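Local structure of separin (Saccharomyces cerevisiae, 5U1T) at residues K817-I822 against Y833-F838; D762-Q767 against E813-E818; E1256-K1261 against E1341-Y1346. The protein cleaves the cohesin subunit MCD1/SCC1 at the onset of anaphase as a caspase-like cysteine protease, releasing sister chromatids, and is held inactive beforehand by securin. All coordinates share one frame; numbering follows the deposited sequence.

Interaction 1. Residues K817-I822 against Y833-F838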
loop_
_atom_site.group_PDB
_atom_site.type_symbol
_atom_site.label_atom_id
_atom_site.label_comp_id
_atom_site.label_asym_id
_atom_site.label_seq_id
_atom_site.Cartn_x
_atom_site.Cartn_y
_atom_site.Cartn_z
ATOM N N LYS A 817 16.748 11.154 1.698
ATOM C CA LYS A 817 17.048 11.106 3.119
ATOM C C LYS A 817 15.841 10.672 3.974
ATOM O O LYS A 817 15.987 9.884 4.901
ATOM C CB LYS A 817 17.570 12.458 3.577
ATOM C CG LYS A 817 19.025 12.682 3.222
ATOM C CD LYS A 817 19.384 14.155 3.255
ATOM C CE LYS A 817 20.786 14.392 2.696
ATOM N NZ LYS A 817 21.178 15.844 2.753
ATOM N N GLU A 818 14.654 11.174 3.664
ATOM C CA GLU A 818 13.485 10.778 4.422
ATOM C C GLU A 818 13.224 9.300 4.214
ATOM O O GLU A 818 12.923 8.582 5.157
ATOM C CB GLU A 818 12.261 11.599 4.023
ATOM C CG GLU A 818 12.220 12.985 4.642
ATOM C CD GLU A 818 12.112 12.923 6.156
ATOM O OE1 GLU A 818 11.148 12.287 6.659
ATOM O OE2 GLU A 818 12.993 13.492 6.849
ATOM N N LEU A 819 13.357 8.833 2.981
ATOM C CA LEU A 819 13.046 7.443 2.670
ATOM C C LEU A 819 14.037 6.525 3.354
ATOM O O LEU A 819 13.659 5.521 3.958
ATOM C CB LEU A 819 13.056 7.211 1.156
ATOM C CG LEU A 819 13.369 5.807 0.635
ATOM C CD1 LEU A 819 12.287 4.854 1.032
ATOM C CD2 LEU A 819 13.506 5.844 -0.862
ATOM N N SER A 820 15.310 6.880 3.250
ATOM C CA SER A 820 16.385 6.082 3.814
ATOM C C SER A 820 16.139 5.831 5.304
ATOM O O SER A 820 16.260 4.701 5.797
ATOM C CB SER A 820 17.713 6.791 3.597
ATOM O OG SER A 820 18.803 5.917 3.789
ATOM N N ARG A 821 15.767 6.904 5.994
ATOM C CA ARG A 821 15.482 6.901 7.415
ATOM C C ARG A 821 14.422 5.860 7.769
ATOM O O ARG A 821 14.624 5.010 8.642
ATOM C CB ARG A 821 15.020 8.299 7.837
ATOM C CG ARG A 821 15.078 8.591 9.318
ATOM C CD ARG A 821 14.372 9.896 9.629
ATOM N NE ARG A 821 12.966 9.688 9.976
ATOM C CZ ARG A 821 11.990 10.538 9.671
ATOM N NH1 ARG A 821 12.279 11.647 8.997
ATOM N NH2 ARG A 821 10.731 10.284 10.023
ATOM N N ILE A 822 13.292 5.944 7.071
ATOM C CA ILE A 822 12.182 5.027 7.253
ATOM C C ILE A 822 12.596 3.562 7.022
ATOM O O ILE A 822 12.315 2.707 7.857
ATOM C CB ILE A 822 11.022 5.402 6.317
ATOM C CG1 ILE A 822 10.110 6.429 6.978
ATOM C CG2 ILE A 822 10.192 4.204 5.989
ATOM C CD1 ILE A 822 10.713 7.806 7.159
ATOM N N TYR A 833 14.435 -4.294 0.309
ATOM C CA TYR A 833 15.202 -4.519 -0.908
ATOM C C TYR A 833 14.884 -3.471 -1.973
ATOM O O TYR A 833 15.786 -2.805 -2.464
ATOM C CB TYR A 833 14.971 -5.907 -1.514
ATOM C CG TYR A 833 15.713 -5.990 -2.830
ATOM C CD1 TYR A 833 17.107 -5.958 -2.849
ATOM C CD2 TYR A 833 15.037 -5.995 -4.051
ATOM C CE1 TYR A 833 17.805 -5.970 -4.028
ATOM C CE2 TYR A 833 15.735 -6.002 -5.242
ATOM C CZ TYR A 833 17.121 -5.990 -5.223
ATOM O OH TYR A 833 17.845 -6.000 -6.396
ATOM N N ARG A 834 13.612 -3.339 -2.336
ATOM C CA ARG A 834 13.218 -2.432 -3.401
ATOM C C ARG A 834 13.685 -1.010 -3.142
ATOM O O ARG A 834 14.112 -0.314 -4.080
ATOM C CB ARG A 834 11.704 -2.431 -3.601
ATOM C CG ARG A 834 11.150 -3.667 -4.228
ATOM C CD ARG A 834 11.853 -4.011 -5.514
ATOM N NE ARG A 834 11.341 -5.265 -6.043
ATOM C CZ ARG A 834 10.324 -5.356 -6.899
ATOM N NH1 ARG A 834 9.728 -4.257 -7.336
ATOM N NH2 ARG A 834 9.908 -6.548 -7.327
ATOM N N CYS A 835 13.623 -0.576 -1.889
ATOM C CA CYS A 835 14.049 0.775 -1.567
ATOM C C CYS A 835 15.559 0.920 -1.722
ATOM O O CYS A 835 16.044 1.924 -2.233
ATOM C CB CYS A 835 13.640 1.159 -0.153
ATOM S SG CYS A 835 11.905 1.524 0.044
ATOM N N LEU A 836 16.302 -0.086 -1.275
ATOM C CA LEU A 836 17.746 -0.046 -1.422
ATOM C C LEU A 836 18.165 -0.100 -2.896
ATOM O O LEU A 836 19.192 0.473 -3.264
ATOM C CB LEU A 836 18.401 -1.189 -0.649
ATOM C CG LEU A 836 18.438 -0.979 0.868
ATOM C CD1 LEU A 836 19.000 -2.213 1.575
ATOM C CD2 LEU A 836 19.233 0.272 1.202
ATOM N N HIS A 837 17.375 -0.785 -3.724
ATOM C CA HIS A 837 17.649 -0.884 -5.147
ATOM C C HIS A 837 17.449 0.465 -5.786
ATOM O O HIS A 837 18.235 0.872 -6.631
ATOM C CB HIS A 837 16.743 -1.918 -5.812
ATOM C CG HIS A 837 16.753 -1.878 -7.318
ATOM N ND1 HIS A 837 17.800 -2.362 -8.074
ATOM C CD2 HIS A 837 15.820 -1.454 -8.202
ATOM C CE1 HIS A 837 17.513 -2.226 -9.355
ATOM N NE2 HIS A 837 16.313 -1.683 -9.458
ATOM N N PHE A 838 16.386 1.150 -5.363
ATOM C CA PHE A 838 16.074 2.487 -5.842
ATOM C C PHE A 838 17.116 3.513 -5.400
ATOM O O PHE A 838 17.612 4.277 -6.218
ATOM C CB PHE A 838 14.702 2.913 -5.355
ATOM C CG PHE A 838 14.295 4.255 -5.839
ATOM C CD1 PHE A 838 13.676 4.401 -7.071
ATOM C CD2 PHE A 838 14.539 5.384 -5.072
ATOM C CE1 PHE A 838 13.299 5.642 -7.528
ATOM C CE2 PHE A 838 14.172 6.632 -5.523
ATOM C CZ PHE A 838 13.548 6.765 -6.747
#

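Interaction 2. Residues D762-Q767 against E813-E818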
loop_
_atom_site.group_PDB
_atom_site.type_symbol
_atom_site.label_atom_id
_atom_site.label_comp_id
_atom_site.label_asym_id
_atom_site.label_seq_id
_atom_site.Cartn_x
_atom_site.Cartn_y
_atom_site.Cartn_z
ATOM N N ASP A 762 -0.180 15.719 -6.674
ATOM C CA ASP A 762 -0.830 14.433 -6.464
ATOM C C ASP A 762 -0.079 13.610 -5.433
ATOM O O ASP A 762 -0.625 13.272 -4.376
ATOM C CB ASP A 762 -0.932 13.657 -7.773
ATOM C CG ASP A 762 -2.022 14.189 -8.674
ATOM O OD1 ASP A 762 -2.808 15.061 -8.238
ATOM O OD2 ASP A 762 -2.101 13.725 -9.832
ATOM N N CYS A 763 1.167 13.290 -5.764
ATOM C CA CYS A 763 2.108 12.641 -4.856
ATOM C C CYS A 763 2.029 13.125 -3.419
ATOM O O CYS A 763 2.124 12.332 -2.491
ATOM C CB CYS A 763 3.537 12.863 -5.350
ATOM S SG CYS A 763 4.240 11.443 -6.121
ATOM N N ARG A 764 1.876 14.430 -3.240
ATOM C CA ARG A 764 1.875 15.010 -1.903
ATOM C C ARG A 764 0.539 14.778 -1.194
ATOM O O ARG A 764 0.499 14.666 0.025
ATOM C CB ARG A 764 2.204 16.503 -1.973
ATOM C CG ARG A 764 3.615 16.802 -2.519
ATOM C CD ARG A 764 4.704 16.623 -1.471
ATOM N NE ARG A 764 4.372 17.400 -0.286
ATOM C CZ ARG A 764 3.850 16.876 0.820
ATOM N NH1 ARG A 764 3.549 17.667 1.844
ATOM N NH2 ARG A 764 3.624 15.564 0.903
ATOM N N LYS A 765 -0.546 14.707 -1.958
ATOM C CA LYS A 765 -1.829 14.328 -1.399
ATOM C C LYS A 765 -1.765 12.886 -0.910
ATOM O O LYS A 765 -2.263 12.560 0.168
ATOM C CB LYS A 765 -2.939 14.474 -2.427
ATOM C CG LYS A 765 -3.202 15.871 -2.866
ATOM C CD LYS A 765 -4.271 15.865 -3.933
ATOM C CE LYS A 765 -4.477 17.254 -4.493
ATOM N NZ LYS A 765 -5.406 17.237 -5.643
ATOM N N ALA A 766 -1.150 12.032 -1.725
ATOM C CA ALA A 766 -1.001 10.630 -1.402
ATOM C C ALA A 766 -0.265 10.488 -0.080
ATOM O O ALA A 766 -0.640 9.685 0.764
ATOM C CB ALA A 766 -0.272 9.902 -2.504
ATOM N N GLN A 767 0.768 11.289 0.113
ATOM C CA GLN A 767 1.539 11.222 1.343
ATOM C C GLN A 767 0.807 11.823 2.532
ATOM O O GLN A 767 0.978 11.379 3.663
ATOM C CB GLN A 767 2.868 11.933 1.163
ATOM C CG GLN A 767 3.868 11.126 0.422
ATOM C CD GLN A 767 5.273 11.600 0.703
ATOM O OE1 GLN A 767 5.530 12.818 0.805
ATOM N NE2 GLN A 767 6.203 10.642 0.851
ATOM N N GLU A 813 17.681 15.012 -2.607
ATOM C CA GLU A 813 18.421 14.772 -1.387
ATOM C C GLU A 813 17.470 14.707 -0.212
ATOM O O GLU A 813 17.613 13.847 0.648
ATOM C CB GLU A 813 19.465 15.855 -1.157
ATOM C CG GLU A 813 20.715 15.681 -1.977
ATOM C CD GLU A 813 21.393 14.341 -1.752
ATOM O OE1 GLU A 813 21.260 13.453 -2.617
ATOM O OE2 GLU A 813 22.077 14.177 -0.718
ATOM N N PHE A 814 16.489 15.604 -0.179
ATOM C CA PHE A 814 15.582 15.663 0.958
ATOM C C PHE A 814 14.772 14.378 1.077
ATOM O O PHE A 814 14.676 13.767 2.151
ATOM C CB PHE A 814 14.639 16.858 0.841
ATOM C CG PHE A 814 13.668 16.964 1.983
ATOM C CD1 PHE A 814 12.438 16.300 1.939
ATOM C CD2 PHE A 814 13.980 17.712 3.104
ATOM C CE1 PHE A 814 11.534 16.385 3.005
ATOM C CE2 PHE A 814 13.081 17.805 4.164
ATOM C CZ PHE A 814 11.857 17.137 4.114
ATOM N N TYR A 815 14.184 13.980 -0.047
ATOM C CA TYR A 815 13.302 12.838 -0.072
ATOM C C TYR A 815 14.068 11.548 0.146
ATOM O O TYR A 815 13.641 10.692 0.911
ATOM C CB TYR A 815 12.538 12.825 -1.382
ATOM C CG TYR A 815 11.413 13.808 -1.339
ATOM C CD1 TYR A 815 10.509 13.784 -0.297
ATOM C CD2 TYR A 815 11.265 14.790 -2.307
ATOM C CE1 TYR A 815 9.472 14.681 -0.232
ATOM C CE2 TYR A 815 10.222 15.705 -2.247
ATOM C CZ TYR A 815 9.333 15.640 -1.199
ATOM O OH TYR A 815 8.287 16.528 -1.106
ATOM N N SER A 816 15.218 11.435 -0.505
ATOM C CA SER A 816 16.014 10.223 -0.405
ATOM C C SER A 816 16.451 10.046 1.036
ATOM O O SER A 816 16.492 8.929 1.548
ATOM C CB SER A 816 17.227 10.254 -1.355
ATOM O OG SER A 816 18.302 11.006 -0.825
ATOM N N LYS A 817 16.748 11.154 1.698
ATOM C CA LYS A 817 17.048 11.106 3.119
ATOM C C LYS A 817 15.841 10.672 3.974
ATOM O O LYS A 817 15.987 9.884 4.901
ATOM C CB LYS A 817 17.570 12.458 3.577
ATOM C CG LYS A 817 19.025 12.682 3.222
ATOM C CD LYS A 817 19.384 14.155 3.255
ATOM C CE LYS A 817 20.786 14.392 2.696
ATOM N NZ LYS A 817 21.178 15.844 2.753
ATOM N N GLU A 818 14.654 11.174 3.664
ATOM C CA GLU A 818 13.485 10.778 4.422
ATOM C C GLU A 818 13.224 9.300 4.214
ATOM O O GLU A 818 12.923 8.582 5.157
ATOM C CB GLU A 818 12.261 11.599 4.023
ATOM C CG GLU A 818 12.220 12.985 4.642
ATOM C CD GLU A 818 12.112 12.923 6.156
ATOM O OE1 GLU A 818 11.148 12.287 6.659
ATOM O OE2 GLU A 818 12.993 13.492 6.849
#

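Interaction 3. Residues E1256-K1261 against E1341-Y1346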
loop_
_atom_site.group_PDB
_atom_site.type_symbol
_atom_site.label_atom_id
_atom_site.label_comp_id
_atom_site.label_asym_id
_atom_site.label_seq_id
_atom_site.Cartn_x
_atom_site.Cartn_y
_atom_site.Cartn_z
ATOM N N GLU A 1256 37.591 45.209 -45.305
ATOM C CA GLU A 1256 37.388 44.823 -46.692
ATOM C C GLU A 1256 38.673 44.822 -47.507
ATOM O O GLU A 1256 38.837 43.989 -48.394
ATOM C CB GLU A 1256 36.353 45.739 -47.337
ATOM C CG GLU A 1256 34.933 45.298 -47.031
ATOM C CD GLU A 1256 34.651 43.887 -47.552
ATOM O OE1 GLU A 1256 35.220 43.519 -48.622
ATOM O OE2 GLU A 1256 33.875 43.150 -46.892
ATOM N N LYS A 1257 39.587 45.741 -47.207
ATOM C CA LYS A 1257 40.872 45.728 -47.888
ATOM C C LYS A 1257 41.683 44.545 -47.357
ATOM O O LYS A 1257 42.392 43.877 -48.117
ATOM C CB LYS A 1257 41.628 47.060 -47.720
ATOM C CG LYS A 1257 42.687 47.317 -48.848
ATOM C CD LYS A 1257 43.143 48.798 -48.938
ATOM C CE LYS A 1257 44.314 49.037 -49.938
ATOM N NZ LYS A 1257 43.945 48.874 -51.381
ATOM N N PHE A 1258 41.555 44.248 -46.070
ATOM C CA PHE A 1258 42.235 43.073 -45.532
ATOM C C PHE A 1258 41.725 41.774 -46.165
ATOM O O PHE A 1258 42.483 40.806 -46.327
ATOM C CB PHE A 1258 42.090 42.962 -44.015
ATOM C CG PHE A 1258 42.744 41.731 -43.461
ATOM C CD1 PHE A 1258 44.126 41.632 -43.411
ATOM C CD2 PHE A 1258 41.983 40.656 -43.033
ATOM C CE1 PHE A 1258 44.738 40.511 -42.924
ATOM C CE2 PHE A 1258 42.591 39.510 -42.540
ATOM C CZ PHE A 1258 43.967 39.436 -42.482
ATOM N N LYS A 1259 40.441 41.758 -46.513
ATOM C CA LYS A 1259 39.831 40.551 -47.039
ATOM C C LYS A 1259 40.369 40.258 -48.450
ATOM O O LYS A 1259 40.683 39.102 -48.771
ATOM C CB LYS A 1259 38.301 40.672 -47.033
ATOM C CG LYS A 1259 37.594 39.356 -47.282
ATOM C CD LYS A 1259 36.184 39.412 -46.770
ATOM C CE LYS A 1259 35.219 39.815 -47.842
ATOM N NZ LYS A 1259 33.932 39.092 -47.638
ATOM N N ASP A 1260 40.490 41.303 -49.269
ATOM C CA ASP A 1260 41.093 41.187 -50.593
ATOM C C ASP A 1260 42.490 40.587 -50.501
ATOM O O ASP A 1260 42.839 39.665 -51.243
ATOM C CB ASP A 1260 41.167 42.550 -51.280
ATOM C CG ASP A 1260 39.842 42.984 -51.881
ATOM O OD1 ASP A 1260 38.929 42.152 -52.015
ATOM O OD2 ASP A 1260 39.716 44.174 -52.242
ATOM N N LYS A 1261 43.282 41.114 -49.572
ATOM C CA LYS A 1261 44.666 40.677 -49.393
ATOM C C LYS A 1261 44.758 39.237 -48.887
ATOM O O LYS A 1261 45.463 38.396 -49.469
ATOM C CB LYS A 1261 45.389 41.624 -48.432
ATOM C CG LYS A 1261 45.635 43.007 -49.021
ATOM C CD LYS A 1261 46.671 42.957 -50.117
ATOM C CE LYS A 1261 47.114 44.365 -50.471
ATOM N NZ LYS A 1261 48.461 44.430 -51.154
ATOM N N GLU A 1341 52.327 40.861 -42.055
ATOM C CA GLU A 1341 52.457 42.159 -42.687
ATOM C C GLU A 1341 51.102 42.852 -42.716
ATOM O O GLU A 1341 50.946 43.947 -42.176
ATOM C CB GLU A 1341 53.035 41.997 -44.097
ATOM C CG GLU A 1341 53.356 43.269 -44.849
ATOM C CD GLU A 1341 53.773 42.991 -46.304
ATOM O OE1 GLU A 1341 54.187 41.832 -46.629
ATOM O OE2 GLU A 1341 53.687 43.942 -47.132
ATOM N N GLN A 1342 50.111 42.208 -43.319
ATOM C CA GLN A 1342 48.789 42.816 -43.412
ATOM C C GLN A 1342 48.162 43.072 -42.021
ATOM O O GLN A 1342 47.427 44.041 -41.845
ATOM C CB GLN A 1342 47.855 41.952 -44.262
ATOM C CG GLN A 1342 48.224 41.829 -45.731
ATOM C CD GLN A 1342 48.667 43.150 -46.362
ATOM O OE1 GLN A 1342 47.893 44.109 -46.467
ATOM N NE2 GLN A 1342 49.928 43.198 -46.795
ATOM N N ILE A 1343 48.452 42.214 -41.041
ATOM C CA ILE A 1343 47.893 42.394 -39.705
ATOM C C ILE A 1343 48.569 43.607 -39.037
ATOM O O ILE A 1343 47.885 44.474 -38.495
ATOM C CB ILE A 1343 48.027 41.094 -38.831
ATOM C CG1 ILE A 1343 47.146 39.964 -39.386
ATOM C CG2 ILE A 1343 47.629 41.350 -37.379
ATOM C CD1 ILE A 1343 47.396 38.609 -38.747
ATOM N N LYS A 1344 49.900 43.689 -39.107
ATOM C CA LYS A 1344 50.621 44.870 -38.606
ATOM C C LYS A 1344 50.078 46.162 -39.212
ATOM O O LYS A 1344 49.836 47.136 -38.499
ATOM C CB LYS A 1344 52.119 44.753 -38.876
ATOM C CG LYS A 1344 52.865 44.031 -37.772
ATOM C CD LYS A 1344 54.306 43.751 -38.165
ATOM C CE LYS A 1344 55.013 42.960 -37.078
ATOM N NZ LYS A 1344 56.400 42.606 -37.460
ATOM N N LYS A 1345 49.838 46.149 -40.516
ATOM C CA LYS A 1345 49.315 47.324 -41.207
ATOM C C LYS A 1345 47.941 47.712 -40.688
ATOM O O LYS A 1345 47.603 48.888 -40.614
ATOM C CB LYS A 1345 49.250 47.079 -42.720
ATOM C CG LYS A 1345 49.010 48.332 -43.571
ATOM C CD LYS A 1345 48.836 47.968 -45.042
ATOM C CE LYS A 1345 48.809 49.220 -45.916
ATOM N NZ LYS A 1345 48.796 48.934 -47.389
ATOM N N TYR A 1346 47.150 46.718 -40.318
ATOM C CA TYR A 1346 45.785 46.959 -39.881
ATOM C C TYR A 1346 45.764 47.537 -38.472
ATOM O O TYR A 1346 45.096 48.549 -38.207
ATOM C CB TYR A 1346 44.958 45.677 -39.933
ATOM C CG TYR A 1346 43.620 45.865 -39.270
ATOM C CD1 TYR A 1346 42.561 46.439 -39.960
ATOM C CD2 TYR A 1346 43.426 45.508 -37.938
ATOM C CE1 TYR A 1346 41.352 46.628 -39.352
ATOM C CE2 TYR A 1346 42.238 45.703 -37.335
ATOM C CZ TYR A 1346 41.199 46.255 -38.038
ATOM O OH TYR A 1346 39.990 46.440 -37.413
#

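Interaction 1. Residues K817-I822 against Y833-F838
L819 reaches from helix 809-825 towards helix 829-845 and sends its two methyl groups to different partners. CD1 is the branch that meets C835, 3.5 Å from C835 SG and 4.1 Å from C835 CB, so it touches the cysteine along the side as well as at the sulfur. The other methyl, CD2, approaches the F838 ring obliquely, with a distance of 4.4 Å to F838 CD2. With CG turned anti to the backbone nitrogen (chi1 153°), L819 carries its fork towards helix 829-845, while C835 has SG beside its own nitrogen and anti to its carbonyl carbon (chi1 -75°), facing the leucine. Helix 782-805 closes the cluster, F796 touching L819 and F797 stacking on F838. On the flank of helix 809-825, E818 OE1 pairs with R821 NH1 at 2.7 Å and is also hydrogen-bonded by an aromatic side chain of another protein chain, probably the inhibitor securin. The two helices follow each other through a short connection and run in opposing senses, forming a helical hairpin. With all three touching residues buried and only carbon and sulfur meeting, the chemistry implies cohesion by hydrophobic packing, without directional polar links.

Interaction 2. Residues D762-Q767 against E813-E818
Y815 carries the second segment's whole share of this contact, meeting R764 and Q767 of helix 756-775. Taken in order, E813 turns its carboxylate to Y842 OH on helix 829-845, through OE1. F814 follows and lies over its neighbour: F814 CD1 sits 3.9 Å above one face of the Y815 ring, towards the rim, and the F814 ring meets an aromatic side chain of another protein chain at about 90°. Y815 itself points at helix 756-775, bridging backbones whose nearest CA pair, R764 and Y815, is 11.8 Å apart. Its OH lies 3.6 Å from R764 CD and 4.1 Å from R764 NE, and the guanidinium and ring planes are turned 50° against each other. R764 gets there through a chain bent at chi2 and chi3. Beside the hydroxyl, Y815 CE1 is 4.5 Å from Q767 OE1, which approaches the ring obliquely. S816 turns to L839 and Y842. Y815 OH and R764 NE find their polar partners on that other chain, an acidic side chain and the backbone respectively, while R764 also makes a cation-pi contact with Y1095. The chemistry therefore implies a shared docking surface for the partner protein, with tyrosine and arginine adjacent but not bonded to each other.

Interaction 3. Residues E1256-K1261 against E1341-Y1346
This is antiparallel helix-helix packing, between helices 1252-1269 and 1332-1347, near one end of the elongated molecule and about 76 Å from the chain centre. The axes of the short segments make 173° at a closest approach of 10.8 Å, and the nearest CA pair, F1258 and Q1342, is 6.9 Å apart. F1258, with CG anti to its nitrogen (chi1 178°), offers its ring edge: Q1342 CB lies near the ring plane, 3.7 Å from F1258 CE1. The same CE1 comes within 4.3 Å of I1343 CG1, and I1290 and L1294 of helix 1287-1294 also pack against F1258. Further out, Q1342 bends at chi2 and K1261 crosses it at about a right angle, placing Q1342 OE1 3.6 Å from K1261 CG. An alanine at Q1342 would keep CB against the ring edge but is likely to leave the K1261 methylenes without their amide neighbour, opening a gap. There K1261 NZ stands 5.9 Å from K1345 NZ, a like-charge proximity that E1341 OE2, 6.6 Å from K1261 NZ, may partly offset, none of these atoms being in contact. The contact belongs to a helical excursion of the peptidase C50 region, which in sequence links strands 1248-1249 and 1353-1362, themselves paired antiparallel in the mixed sheet.

Overall arrangement
Interactions 1 and 2 are neighbours, with centres 12 Å apart, and both use helix 809-825: L819 and Y815, one turn apart on it, serve helix 829-845 and helix 756-775 respectively, while the segments overlap at K817 and E818, which take part in neither contact. Both are buried, yet interaction 1 is apolar and interaction 2 mixes aromatic and polar groups, with R764 NE and Y815 OH bonded to another protein chain. Interaction 3 is remote, its centre 67 Å and 65 Å from those of interactions 1 and 2, in the peptidase C50 region. It is partly buried, a phenylalanine edge against Q1342 and I1343 on the inside, with the K1261 chain along the Q1342 amide towards solvent, and no other protein chain of the assembly touches its segments.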